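Local coordinates for protein 4-oxalmesaconate hydratase (Pseudomonas putida, PDB 5CGZ) that catalyses the zinc-dependent hydration of the enol form of oxalomesaconate to 4-carboxy-4-hydroxy-2-oxoadipate, the third step of gallate degradation, at residues 62-74 / 181-193. Sequence-based numbering, arbitrary orientation. Where two conformers were deposited one is given.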
# COMPACT_ATOMS: atom_id res chain seq x y z
N ALA A 62 -13.71 39.61 -4.27
CA ALA A 62 -12.38 39.66 -4.87
C ALA A 62 -12.04 38.32 -5.54
O ALA A 62 -11.57 38.28 -6.68
CB ALA A 62 -11.35 40.03 -3.81
N ARG A 63 -12.30 37.21 -4.84
CA ARG A 63 -12.02 35.88 -5.38
C ARG A 63 -12.85 35.60 -6.64
O ARG A 63 -12.34 35.03 -7.61
CB ARG A 63 -12.30 34.81 -4.33
CG ARG A 63 -11.38 34.85 -3.12
CD ARG A 63 -10.03 34.24 -3.41
NE ARG A 63 -9.05 35.22 -3.90
CZ ARG A 63 -8.19 35.87 -3.12
NH1 ARG A 63 -8.19 35.67 -1.80
NH2 ARG A 63 -7.34 36.73 -3.65
N ARG A 64 -14.13 35.98 -6.62
CA ARG A 64 -15.02 35.77 -7.76
C ARG A 64 -14.50 36.48 -9.00
O ARG A 64 -14.48 35.92 -10.10
CB ARG A 64 -16.45 36.24 -7.43
CG ARG A 64 -17.51 35.91 -8.49
CD ARG A 64 -18.89 36.55 -8.18
NE ARG A 64 -19.51 36.07 -6.94
CZ ARG A 64 -19.60 36.77 -5.80
NH1 ARG A 64 -19.12 38.00 -5.72
NH2 ARG A 64 -20.19 36.24 -4.72
N GLU A 65 -14.05 37.72 -8.83
CA GLU A 65 -13.60 38.50 -9.97
C GLU A 65 -12.31 37.91 -10.55
O GLU A 65 -12.14 37.87 -11.77
CB GLU A 65 -13.38 39.97 -9.57
CG GLU A 65 -13.69 40.96 -10.69
CD GLU A 65 -15.16 40.94 -11.10
OE1 GLU A 65 -15.46 41.29 -12.26
OE2 GLU A 65 -16.02 40.56 -10.27
N GLU A 66 -11.42 37.45 -9.68
CA GLU A 66 -10.20 36.80 -10.13
C GLU A 66 -10.50 35.54 -10.94
O GLU A 66 -9.93 35.34 -12.02
CB GLU A 66 -9.31 36.44 -8.94
CG GLU A 66 -8.70 37.65 -8.26
CD GLU A 66 -7.87 37.27 -7.06
OE1 GLU A 66 -7.99 36.10 -6.60
OE2 GLU A 66 -7.10 38.13 -6.57
N ALA A 67 -11.41 34.72 -10.44
CA ALA A 67 -11.75 33.46 -11.08
C ALA A 67 -12.38 33.70 -12.45
O ALA A 67 -12.05 33.02 -13.43
CB ALA A 67 -12.68 32.64 -10.21
N MET A 68 -13.27 34.68 -12.52
CA MET A 68 -13.91 35.01 -13.79
C MET A 68 -12.89 35.53 -14.80
O MET A 68 -12.97 35.19 -15.98
CB MET A 68 -15.01 36.04 -13.58
CG MET A 68 -16.29 35.43 -13.04
SD MET A 68 -17.46 36.71 -12.54
CE MET A 68 -18.94 35.72 -12.31
N ALA A 69 -11.93 36.33 -14.33
CA ALA A 69 -10.88 36.83 -15.22
C ALA A 69 -10.01 35.67 -15.72
O ALA A 69 -9.70 35.60 -16.91
CB ALA A 69 -10.03 37.87 -14.50
N ALA A 70 -9.64 34.77 -14.82
CA ALA A 70 -8.82 33.62 -15.20
C ALA A 70 -9.56 32.71 -16.19
O ALA A 70 -8.99 32.26 -17.19
CB ALA A 70 -8.39 32.82 -13.97
N ALA A 71 -10.82 32.44 -15.89
CA ALA A 71 -11.63 31.58 -16.76
C ALA A 71 -11.71 32.13 -18.18
O ALA A 71 -11.65 31.38 -19.15
CB ALA A 71 -13.04 31.41 -16.18
N GLU A 72 -11.85 33.46 -18.29
CA GLU A 72 -11.95 34.13 -19.58
C GLU A 72 -10.67 33.91 -20.38
O GLU A 72 -10.71 33.55 -21.55
CB GLU A 72 -12.21 35.64 -19.38
CG GLU A 72 -12.72 36.39 -20.62
CD GLU A 72 -11.62 37.07 -21.42
OE1 GLU A 72 -10.49 37.21 -20.90
OE2 GLU A 72 -11.89 37.48 -22.57
N ILE A 73 -9.54 34.12 -19.72
CA ILE A 73 -8.22 33.90 -20.33
C ILE A 73 -8.02 32.45 -20.79
O ILE A 73 -7.50 32.20 -21.88
CB ILE A 73 -7.09 34.27 -19.36
CG1 ILE A 73 -7.06 35.78 -19.12
CG2 ILE A 73 -5.74 33.74 -19.87
CD1 ILE A 73 -6.12 36.23 -18.02
N LEU A 74 -8.45 31.50 -19.96
CA LEU A 74 -8.24 30.08 -20.26
C LEU A 74 -9.23 29.57 -21.31
O LEU A 74 -8.94 28.60 -22.01
CB LEU A 74 -8.36 29.25 -18.97
CG LEU A 74 -7.32 29.57 -17.89
CD1 LEU A 74 -7.68 28.86 -16.58
CD2 LEU A 74 -5.90 29.19 -18.35
N LYS A 181 -1.08 31.15 -21.74
CA LYS A 181 -2.43 31.31 -21.21
C LYS A 181 -2.49 30.91 -19.74
O LYS A 181 -3.05 31.64 -18.92
CB LYS A 181 -3.44 30.50 -22.03
CG LYS A 181 -3.78 31.14 -23.37
CD LYS A 181 -4.75 30.28 -24.17
CE LYS A 181 -5.23 31.00 -25.42
NZ LYS A 181 -6.16 30.14 -26.21
N LYS A 182 -1.90 29.76 -19.39
CA LYS A 182 -1.97 29.35 -17.99
C LYS A 182 -1.29 30.39 -17.11
O LYS A 182 -1.80 30.74 -16.04
CB LYS A 182 -1.32 27.98 -17.75
CG LYS A 182 -1.29 27.63 -16.25
CD LYS A 182 -0.88 26.20 -15.94
CE LYS A 182 -1.15 25.89 -14.46
NZ LYS A 182 -0.90 24.46 -14.10
N TYR A 183 -0.15 30.89 -17.56
CA TYR A 183 0.58 31.86 -16.75
C TYR A 183 -0.14 33.20 -16.64
O TYR A 183 -0.12 33.86 -15.59
CB TYR A 183 1.99 32.07 -17.30
CG TYR A 183 2.82 32.93 -16.38
CD1 TYR A 183 3.19 32.46 -15.12
CD2 TYR A 183 3.20 34.22 -16.74
CE1 TYR A 183 3.93 33.25 -14.25
CE2 TYR A 183 3.94 35.02 -15.88
CZ TYR A 183 4.30 34.52 -14.64
OH TYR A 183 5.03 35.30 -13.78
N ALA A 184 -0.79 33.62 -17.73
CA ALA A 184 -1.60 34.84 -17.67
C ALA A 184 -2.77 34.66 -16.70
O ALA A 184 -3.11 35.57 -15.95
CB ALA A 184 -2.11 35.21 -19.06
N ALA A 185 -3.37 33.47 -16.70
CA ALA A 185 -4.43 33.20 -15.73
C ALA A 185 -3.87 33.22 -14.31
O ALA A 185 -4.48 33.74 -13.38
CB ALA A 185 -5.10 31.86 -16.03
N ILE A 186 -2.69 32.63 -14.15
CA ILE A 186 -2.01 32.62 -12.85
C ILE A 186 -1.81 34.04 -12.32
O ILE A 186 -1.98 34.30 -11.12
CB ILE A 186 -0.66 31.87 -12.96
CG1 ILE A 186 -0.87 30.37 -12.76
CG2 ILE A 186 0.36 32.40 -11.96
CD1 ILE A 186 0.40 29.56 -12.89
N GLN A 187 -1.47 34.96 -13.21
CA GLN A 187 -1.24 36.35 -12.81
C GLN A 187 -2.51 37.07 -12.35
O GLN A 187 -2.43 38.13 -11.74
CB GLN A 187 -0.57 37.11 -13.95
CG GLN A 187 0.89 36.73 -14.13
CD GLN A 187 1.59 37.54 -15.19
OE1 GLN A 187 2.61 38.17 -14.92
NE2 GLN A 187 1.07 37.50 -16.41
N CYS A 188 -3.68 36.50 -12.63
CA CYS A 188 -4.92 37.03 -12.07
C CYS A 188 -5.02 36.77 -10.57
O CYS A 188 -5.82 37.39 -9.89
CB CYS A 188 -6.14 36.43 -12.77
SG CYS A 188 -6.28 36.84 -14.50
N MET A 189 -4.22 35.83 -10.07
CA MET A 189 -4.23 35.52 -8.64
C MET A 189 -3.41 36.58 -7.92
O MET A 189 -2.25 36.36 -7.53
CB MET A 189 -3.67 34.12 -8.36
CG MET A 189 -4.31 33.00 -9.19
SD MET A 189 -6.07 32.73 -8.84
CE MET A 189 -6.83 33.68 -10.14
N ALA A 190 -4.03 37.75 -7.76
CA ALA A 190 -3.39 38.94 -7.21
C ALA A 190 -2.68 38.70 -5.88
O ALA A 190 -3.24 38.10 -4.96
CB ALA A 190 -4.43 40.04 -7.05
N GLY A 191 -1.45 39.20 -5.80
CA GLY A 191 -0.67 39.17 -4.57
C GLY A 191 -0.06 37.82 -4.21
O GLY A 191 0.48 37.66 -3.12
N GLN A 192 -0.13 36.85 -5.13
CA GLN A 192 0.33 35.50 -4.80
C GLN A 192 1.52 35.07 -5.66
O GLN A 192 1.64 33.90 -6.05
CB GLN A 192 -0.84 34.52 -4.93
CG GLN A 192 -2.03 34.96 -4.06
CD GLN A 192 -3.21 34.00 -4.09
OE1 GLN A 192 -3.10 32.84 -3.69
NE2 GLN A 192 -4.36 34.50 -4.55
N GLU A 193 2.42 36.02 -5.90
CA GLU A 193 3.61 35.81 -6.72
C GLU A 193 4.46 34.58 -6.34
O GLU A 193 5.04 33.94 -7.21
CB GLU A 193 4.50 37.06 -6.65
CG GLU A 193 3.97 38.28 -7.43
CD GLU A 193 2.87 39.05 -6.69
OE1 GLU A 193 2.41 38.61 -5.62
OE2 GLU A 193 2.47 40.12 -7.21
O HOH W 1 -4.80 38.44 -2.62
O HOH W 2 -8.51 31.11 -24.50
O HOH W 3 -7.86 28.19 -24.79
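Ala70 and Ala185 meet methyl to methyl, CB to CB 4.0 Å apart, where residues 62-74 of helix 56-74 and residues 181-186 of helix 179-186 pack nearly antiparallel (168°). In this Rossmann-like fold of the MshB deacetylase family, the pair illustrates how alanines at a crossing let two helices approach closely, here to 8.6 Å between the axes of these short pieces. The larger apolar chains gather round that point. Leu74 lays CD2 against Ala185 CB at 3.6 Å, and beyond the segments it also touches Ile22 of helix 13-27. The two branches of Ile73 divide the work: CG2 lies against Lys181 O and the methyl of Ala184, while CD1 reaches Cys188 SG at 3.6 Å. With SG beside its own backbone N (chi1 -64°), Cys188 also brings its sulfur to Ala69 CB. Met189 starts away from the helix, but its bent chain returns CE to Glu66 CB.

At Met189, the centre of an inverse gamma turn, the contact becomes polar. Glu66, extended beyond CG (chi2 178°), sets that CG 3.3 Å from Cys188 O and offers OE2 to Ala190 N in a weak bond. Its OE1 takes both NE and NH2 of Arg63, side-on and from one face of the carboxylate, NE at 3.0 Å. Were Glu66 an alanine, Arg63 would probably lose its carboxylate mate and its guanidinium be freer to turn, with the Ala190 amide losing its weak acceptor. Ser45 holds Arg63 NH1, and the arginine side chain lies about 7 Å from that of the zinc ligand His10. At this edge, a water accepts from Arg63 NH2 and donates to Ala190 O at 2.8 Å.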